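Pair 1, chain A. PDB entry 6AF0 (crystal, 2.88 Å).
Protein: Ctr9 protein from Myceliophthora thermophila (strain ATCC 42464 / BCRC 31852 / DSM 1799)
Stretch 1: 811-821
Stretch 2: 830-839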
# COMPACT_ATOMS: atom_id res chain seq x y z
N ILE A 811 -43.28 -24.89 -19.80
CA ILE A 811 -42.97 -23.46 -19.95
C ILE A 811 -43.71 -22.85 -21.13
O ILE A 811 -44.17 -21.71 -21.08
CB ILE A 811 -41.46 -23.17 -20.17
CG1 ILE A 811 -40.60 -23.80 -19.07
CG2 ILE A 811 -41.21 -21.66 -20.19
CD1 ILE A 811 -39.10 -23.61 -19.25
N ILE A 812 -43.79 -23.63 -22.21
CA ILE A 812 -44.57 -23.25 -23.38
C ILE A 812 -46.04 -23.09 -22.98
O ILE A 812 -46.69 -22.13 -23.37
CB ILE A 812 -44.46 -24.31 -24.50
CG1 ILE A 812 -43.03 -24.38 -25.05
CG2 ILE A 812 -45.39 -23.96 -25.65
CD1 ILE A 812 -42.77 -25.56 -25.98
N SER A 813 -46.56 -24.04 -22.20
CA SER A 813 -47.92 -23.93 -21.72
C SER A 813 -48.10 -22.59 -21.00
O SER A 813 -48.90 -21.75 -21.43
CB SER A 813 -48.28 -25.07 -20.76
OG SER A 813 -48.05 -26.34 -21.34
N CYS A 814 -47.32 -22.41 -19.94
CA CYS A 814 -47.38 -21.23 -19.11
C CYS A 814 -47.28 -19.96 -19.96
O CYS A 814 -48.01 -18.99 -19.74
CB CYS A 814 -46.27 -21.27 -18.04
SG CYS A 814 -46.53 -22.55 -16.75
N LEU A 815 -46.42 -19.99 -20.95
CA LEU A 815 -46.29 -18.86 -21.83
C LEU A 815 -47.56 -18.66 -22.64
O LEU A 815 -47.90 -17.53 -22.96
CB LEU A 815 -45.09 -19.06 -22.75
CG LEU A 815 -44.87 -17.99 -23.81
CD1 LEU A 815 -44.70 -16.62 -23.19
CD2 LEU A 815 -43.65 -18.36 -24.62
N GLY A 816 -48.23 -19.74 -23.00
CA GLY A 816 -49.42 -19.68 -23.86
C GLY A 816 -50.57 -19.00 -23.15
O GLY A 816 -51.13 -18.03 -23.66
N ARG A 817 -50.89 -19.51 -21.98
CA ARG A 817 -51.84 -18.88 -21.06
C ARG A 817 -51.52 -17.40 -20.76
O ARG A 817 -52.42 -16.58 -20.68
CB ARG A 817 -51.90 -19.67 -19.75
CG ARG A 817 -52.28 -18.88 -18.53
CD ARG A 817 -52.46 -19.80 -17.35
NE ARG A 817 -52.29 -19.04 -16.11
CZ ARG A 817 -52.77 -19.40 -14.93
NH1 ARG A 817 -53.48 -20.52 -14.79
NH2 ARG A 817 -52.55 -18.61 -13.88
N THR A 818 -50.26 -17.07 -20.58
CA THR A 818 -49.89 -15.67 -20.33
C THR A 818 -50.30 -14.85 -21.52
O THR A 818 -51.00 -13.86 -21.38
CB THR A 818 -48.37 -15.51 -20.08
OG1 THR A 818 -47.96 -16.38 -19.02
CG2 THR A 818 -48.00 -14.07 -19.69
N TRP A 819 -49.89 -15.26 -22.71
CA TRP A 819 -50.37 -14.64 -23.94
C TRP A 819 -51.90 -14.54 -23.96
O TRP A 819 -52.46 -13.51 -24.32
CB TRP A 819 -49.89 -15.40 -25.17
CG TRP A 819 -48.59 -14.91 -25.75
CD1 TRP A 819 -47.45 -15.63 -25.90
CD2 TRP A 819 -48.32 -13.61 -26.26
NE1 TRP A 819 -46.48 -14.85 -26.48
CE2 TRP A 819 -46.98 -13.60 -26.71
CE3 TRP A 819 -49.07 -12.43 -26.38
CZ2 TRP A 819 -46.37 -12.47 -27.28
CZ3 TRP A 819 -48.46 -11.29 -26.96
CH2 TRP A 819 -47.13 -11.33 -27.39
N LEU A 820 -52.58 -15.63 -23.59
CA LEU A 820 -54.03 -15.68 -23.62
C LEU A 820 -54.62 -14.62 -22.71
O LEU A 820 -55.49 -13.87 -23.12
CB LEU A 820 -54.53 -17.06 -23.20
CG LEU A 820 -56.04 -17.24 -22.97
CD1 LEU A 820 -56.86 -16.89 -24.20
CD2 LEU A 820 -56.35 -18.67 -22.59
N ASN A 821 -54.16 -14.57 -21.47
CA ASN A 821 -54.61 -13.51 -20.54
C ASN A 821 -54.32 -12.08 -21.02
O ASN A 821 -55.12 -11.18 -20.81
CB ASN A 821 -54.06 -13.75 -19.14
CG ASN A 821 -54.73 -14.93 -18.46
OD1 ASN A 821 -55.86 -15.30 -18.77
ND2 ASN A 821 -54.04 -15.53 -17.52
N ASP A 830 -53.95 -10.68 -31.81
CA ASP A 830 -52.60 -11.19 -31.98
C ASP A 830 -52.12 -11.92 -30.75
O ASP A 830 -51.32 -12.83 -30.86
CB ASP A 830 -51.64 -10.07 -32.36
CG ASP A 830 -51.98 -9.45 -33.70
OD1 ASP A 830 -52.27 -10.22 -34.66
OD2 ASP A 830 -51.98 -8.20 -33.80
N ALA A 831 -52.62 -11.52 -29.58
CA ALA A 831 -52.30 -12.19 -28.31
C ALA A 831 -52.96 -13.55 -28.17
O ALA A 831 -52.41 -14.46 -27.54
CB ALA A 831 -52.70 -11.30 -27.15
N TYR A 832 -54.17 -13.68 -28.70
CA TYR A 832 -54.83 -14.98 -28.78
C TYR A 832 -54.12 -15.84 -29.82
O TYR A 832 -53.94 -17.03 -29.61
CB TYR A 832 -56.28 -14.82 -29.19
CG TYR A 832 -57.19 -14.22 -28.14
CD1 TYR A 832 -57.79 -15.01 -27.16
CD2 TYR A 832 -57.48 -12.84 -28.16
CE1 TYR A 832 -58.63 -14.44 -26.21
CE2 TYR A 832 -58.32 -12.28 -27.21
CZ TYR A 832 -58.90 -13.08 -26.25
OH TYR A 832 -59.73 -12.53 -25.31
N LYS A 833 -53.74 -15.22 -30.95
CA LYS A 833 -52.92 -15.87 -31.99
C LYS A 833 -51.69 -16.52 -31.36
O LYS A 833 -51.45 -17.71 -31.55
CB LYS A 833 -52.52 -14.85 -33.10
CG LYS A 833 -51.05 -14.90 -33.54
CD LYS A 833 -50.71 -13.95 -34.69
CE LYS A 833 -49.42 -14.39 -35.38
NZ LYS A 833 -48.71 -13.32 -36.14
N MET A 834 -50.94 -15.73 -30.59
CA MET A 834 -49.72 -16.21 -29.96
C MET A 834 -50.04 -17.33 -28.98
O MET A 834 -49.36 -18.37 -28.97
CB MET A 834 -48.99 -15.06 -29.27
CG MET A 834 -48.41 -14.03 -30.23
SD MET A 834 -47.21 -14.75 -31.36
CE MET A 834 -46.65 -13.29 -32.24
N ALA A 835 -51.09 -17.14 -28.18
CA ALA A 835 -51.52 -18.14 -27.21
C ALA A 835 -51.86 -19.48 -27.86
O ALA A 835 -51.65 -20.54 -27.28
CB ALA A 835 -52.73 -17.64 -26.44
N LEU A 836 -52.39 -19.43 -29.07
CA LEU A 836 -52.72 -20.65 -29.80
C LEU A 836 -51.44 -21.25 -30.36
O LEU A 836 -51.16 -22.45 -30.19
CB LEU A 836 -53.71 -20.35 -30.92
CG LEU A 836 -54.14 -21.52 -31.80
CD1 LEU A 836 -54.72 -22.65 -30.96
CD2 LEU A 836 -55.13 -21.05 -32.84
N ASP A 837 -50.65 -20.41 -31.02
CA ASP A 837 -49.34 -20.82 -31.54
C ASP A 837 -48.58 -21.58 -30.47
O ASP A 837 -48.20 -22.73 -30.67
CB ASP A 837 -48.54 -19.62 -32.03
CG ASP A 837 -49.00 -19.15 -33.39
OD1 ASP A 837 -49.90 -19.81 -33.98
OD2 ASP A 837 -48.46 -18.14 -33.88
N GLN A 838 -48.39 -20.94 -29.32
CA GLN A 838 -47.76 -21.60 -28.19
C GLN A 838 -48.46 -22.89 -27.83
O GLN A 838 -47.80 -23.89 -27.57
CB GLN A 838 -47.72 -20.69 -26.98
CG GLN A 838 -46.79 -19.50 -27.13
CD GLN A 838 -45.40 -19.89 -27.61
OE1 GLN A 838 -44.95 -21.02 -27.42
NE2 GLN A 838 -44.71 -18.94 -28.23
N ALA A 839 -49.78 -22.89 -27.81
CA ALA A 839 -50.48 -24.09 -27.39
C ALA A 839 -50.23 -25.21 -28.38
O ALA A 839 -50.24 -26.39 -28.02
CB ALA A 839 -51.97 -23.82 -27.26

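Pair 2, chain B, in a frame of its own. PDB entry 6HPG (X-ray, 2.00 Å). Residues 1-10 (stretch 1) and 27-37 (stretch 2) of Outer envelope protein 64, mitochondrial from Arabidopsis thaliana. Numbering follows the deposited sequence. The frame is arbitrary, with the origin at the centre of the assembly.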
# COMPACT_ATOMS: atom_id res chain seq x y z
N GLY B 1 2.65 7.72 -25.32
CA GLY B 1 1.73 8.74 -24.74
C GLY B 1 1.88 8.75 -23.24
O GLY B 1 2.81 8.15 -22.68
N ASN B 2 0.93 9.42 -22.59
CA ASN B 2 0.96 9.54 -21.15
C ASN B 2 0.71 8.20 -20.42
O ASN B 2 1.37 7.88 -19.41
CB ASN B 2 -0.01 10.63 -20.73
CG ASN B 2 0.46 12.01 -21.17
OD1 ASN B 2 1.62 12.21 -21.52
ND2 ASN B 2 -0.43 12.95 -21.14
N MET B 3 -0.19 7.40 -20.98
CA MET B 3 -0.41 6.03 -20.54
C MET B 3 0.91 5.24 -20.45
O MET B 3 1.22 4.66 -19.38
CB MET B 3 -1.39 5.34 -21.50
CG MET B 3 -1.85 3.96 -21.16
SD MET B 3 -2.46 3.91 -19.47
CE MET B 3 -1.22 2.85 -18.80
N GLU B 4 1.68 5.24 -21.53
CA GLU B 4 3.00 4.56 -21.54
C GLU B 4 3.97 5.25 -20.55
O GLU B 4 4.66 4.58 -19.79
CB GLU B 4 3.62 4.47 -22.95
CG GLU B 4 5.02 3.86 -22.97
CD GLU B 4 5.73 3.83 -24.34
OE1 GLU B 4 6.71 3.08 -24.46
OE2 GLU B 4 5.34 4.55 -25.29
N ALA B 5 4.04 6.58 -20.59
CA ALA B 5 4.91 7.33 -19.63
C ALA B 5 4.60 6.97 -18.13
O ALA B 5 5.49 6.73 -17.28
CB ALA B 5 4.81 8.82 -19.89
N SER B 6 3.32 6.82 -17.85
CA SER B 6 2.86 6.48 -16.52
C SER B 6 3.53 5.19 -16.02
O SER B 6 3.98 5.15 -14.89
CB SER B 6 1.34 6.37 -16.47
OG SER B 6 0.85 5.08 -16.80
N GLU B 7 3.60 4.17 -16.87
CA GLU B 7 4.18 2.89 -16.46
C GLU B 7 5.68 3.07 -16.28
O GLU B 7 6.28 2.50 -15.38
CB GLU B 7 3.92 1.80 -17.50
CG GLU B 7 4.74 0.52 -17.28
CD GLU B 7 4.43 -0.20 -15.97
OE1 GLU B 7 5.20 -1.07 -15.54
OE2 GLU B 7 3.38 0.09 -15.37
N VAL B 8 6.29 3.90 -17.11
CA VAL B 8 7.72 4.22 -16.98
C VAL B 8 8.00 4.87 -15.64
O VAL B 8 8.91 4.42 -14.90
CB VAL B 8 8.25 5.02 -18.20
CG1 VAL B 8 9.66 5.58 -17.98
CG2 VAL B 8 8.22 4.10 -19.43
N MET B 9 7.17 5.85 -15.27
CA MET B 9 7.31 6.51 -13.99
C MET B 9 7.09 5.49 -12.83
O MET B 9 7.85 5.49 -11.85
CB MET B 9 6.29 7.63 -13.90
CG MET B 9 6.51 8.74 -14.94
SD MET B 9 8.05 9.57 -14.57
CE MET B 9 9.23 8.85 -15.66
N LYS B 10 6.09 4.62 -12.97
CA LYS B 10 5.92 3.59 -11.98
C LYS B 10 7.17 2.77 -11.82
O LYS B 10 7.66 2.59 -10.68
CB LYS B 10 4.70 2.70 -12.27
CG LYS B 10 4.46 1.69 -11.14
CD LYS B 10 3.87 0.39 -11.62
CE LYS B 10 4.90 -0.42 -12.38
NZ LYS B 10 4.35 -1.79 -12.64
N ASN B 27 7.82 10.68 -5.49
CA ASN B 27 7.76 11.64 -6.56
C ASN B 27 7.54 10.97 -7.93
O ASN B 27 6.75 11.49 -8.72
CB ASN B 27 9.01 12.53 -6.55
CG ASN B 27 8.99 13.52 -5.39
OD1 ASN B 27 7.93 13.96 -4.97
ND2 ASN B 27 10.16 13.89 -4.88
N PHE B 28 8.17 9.82 -8.16
CA PHE B 28 7.92 9.06 -9.39
C PHE B 28 6.47 8.56 -9.44
O PHE B 28 5.83 8.66 -10.48
CB PHE B 28 8.92 7.88 -9.59
CG PHE B 28 10.25 8.29 -10.16
CD1 PHE B 28 10.33 9.02 -11.34
CD2 PHE B 28 11.45 7.93 -9.54
CE1 PHE B 28 11.55 9.42 -11.86
CE2 PHE B 28 12.67 8.34 -10.06
CZ PHE B 28 12.71 9.09 -11.22
N TYR B 29 5.96 8.12 -8.30
CA TYR B 29 4.64 7.54 -8.22
C TYR B 29 3.61 8.62 -8.34
O TYR B 29 2.55 8.40 -8.96
CB TYR B 29 4.47 6.73 -6.93
CG TYR B 29 5.32 5.45 -6.80
CD1 TYR B 29 5.50 4.55 -7.85
CD2 TYR B 29 5.88 5.10 -5.58
CE1 TYR B 29 6.21 3.37 -7.68
CE2 TYR B 29 6.57 3.94 -5.42
CZ TYR B 29 6.76 3.08 -6.48
OH TYR B 29 7.47 1.90 -6.27
N THR B 30 3.93 9.81 -7.83
CA THR B 30 3.04 10.99 -7.99
C THR B 30 2.84 11.36 -9.46
O THR B 30 1.69 11.61 -9.96
CB THR B 30 3.56 12.13 -7.12
OG1 THR B 30 3.46 11.68 -5.77
CG2 THR B 30 2.77 13.47 -7.28
N GLU B 31 3.93 11.32 -10.17
CA GLU B 31 3.91 11.59 -11.59
C GLU B 31 3.19 10.49 -12.40
O GLU B 31 2.48 10.82 -13.37
CB GLU B 31 5.32 11.79 -12.11
CG GLU B 31 5.43 12.11 -13.59
CD GLU B 31 4.94 13.51 -13.95
OE1 GLU B 31 5.04 13.90 -15.15
OE2 GLU B 31 4.50 14.22 -13.06
N ALA B 32 3.45 9.22 -12.03
CA ALA B 32 2.74 8.07 -12.55
C ALA B 32 1.26 8.28 -12.45
O ALA B 32 0.52 8.11 -13.43
CB ALA B 32 3.14 6.81 -11.77
N ILE B 33 0.82 8.72 -11.28
CA ILE B 33 -0.61 8.93 -10.98
C ILE B 33 -1.16 10.15 -11.70
O ILE B 33 -2.32 10.13 -12.17
CB ILE B 33 -0.82 9.03 -9.45
CG1 ILE B 33 -0.62 7.65 -8.81
CG2 ILE B 33 -2.13 9.70 -9.01
CD1 ILE B 33 -0.49 7.79 -7.32
N LYS B 34 -0.36 11.21 -11.81
CA LYS B 34 -0.78 12.40 -12.58
C LYS B 34 -1.00 12.07 -14.06
O LYS B 34 -1.91 12.58 -14.71
CB LYS B 34 0.19 13.56 -12.37
CG LYS B 34 -0.19 14.82 -13.15
CD LYS B 34 0.89 15.84 -13.00
CE LYS B 34 0.42 17.26 -13.31
NZ LYS B 34 0.43 18.08 -12.05
N LEU B 35 -0.18 11.19 -14.60
CA LEU B 35 -0.32 10.76 -15.98
C LEU B 35 -1.43 9.71 -16.18
O LEU B 35 -2.07 9.68 -17.23
CB LEU B 35 1.01 10.20 -16.46
CG LEU B 35 2.17 11.20 -16.59
CD1 LEU B 35 3.47 10.42 -16.70
CD2 LEU B 35 2.00 12.11 -17.81
N ASN B 36 -1.61 8.80 -15.20
CA ASN B 36 -2.68 7.79 -15.24
C ASN B 36 -3.22 7.61 -13.81
O ASN B 36 -2.59 6.96 -12.98
CB ASN B 36 -2.14 6.46 -15.82
CG ASN B 36 -3.18 5.33 -15.83
OD1 ASN B 36 -4.37 5.52 -15.55
ND2 ASN B 36 -2.70 4.13 -16.13
N GLY B 37 -4.38 8.23 -13.56
CA GLY B 37 -5.05 8.27 -12.28
C GLY B 37 -6.00 7.11 -12.01
O GLY B 37 -6.67 7.10 -10.98

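Two helices that run antiparallel at close range face the same packing problem whatever their sequence, and these pairs illustrate how differently it can be solved. In pair 1 the axes approach to 7.5 Å with 165° between their directions; in pair 2 the values are 7.8 Å and 163°. Fourteen central residues superpose with an RMSD of 0.3 Å, and the buried areas, 528 and 556 Å², are similar. No hydrogen bond crosses either interface; the contacts are van der Waals packing, much of it apolar.

The backbones come nearest where a small residue meets an alanine. In pair 1, Gly A816 CA lies 4.2 Å from Ala A835 CA; at the matching position of pair 2, Ser B6 CA lies 4.3 Å from Ala B32 CA. Gly A816 O rests 3.2 Å from Ala A835 CB, and a CB on this glycine would come within 3.4 Å of Gln A838 CB, a tight fit. Pair 2 accommodates a real side chain here: Ser B6 CB is 3.6 Å from Ala B32 O, and Ser B6 OG, while donating a hydrogen bond to Met B3 O at 2.6 Å, still touches Asn B36 CB at 3.4 Å.

Each helix then drives one large knob into the other. Trp A819 matches Met B9, and each buries 102 Å². The indole sits among Ala A831, Met A834, Ala A835 and Gln A838, with Met A834 CB over one ring face, 3.4 Å from the centroid of the five-membered ring of Trp A819. Met B9 fills the equivalent hole among Phe B28, Glu B31, Ala B32 and Leu B35; Glu B31, the match of Met A834, brings its CG to 3.8 Å from Met B9 SD. Bulk is redistributed: Trp A819 packs beside the small Ala A831 (Trp A819 CE3 to Ala A831 CB, 3.9 Å), whereas the slimmer Met B9 meets Phe B28, its SD lying at the ring edge, 4.0 Å from Phe B28 CD1.

The reciprocal knob is Gln A838 in pair 1 and Leu B35 in pair 2. Polar and apolar side chains occupy nearly the same space, their centres 0.8 Å apart after superposition. Gln A838 sits among Ile A812, Leu A815, Gly A816 and Trp A819, its CD 3.8 Å from Leu A815 CD2. Around Leu B35, the matching residues are Asn B2, Ala B5, Ser B6 and Met B9; Leu B35 CD1 reaches Ala B5 CB at 3.8 Å, and Leu B35 CD2 meets Asn B2 CG at 3.7 Å.

Both pairs place a tyrosine at the same flanking position, Tyr A832 and Tyr B29. Tyr A832 CE1 packs 3.6 Å from Leu A820 CD1, whereas Tyr B29 CE1 approaches the backbone, 3.4 Å from Lys B10 O. The same backbone arrangement here holds sockets filled by different side chains.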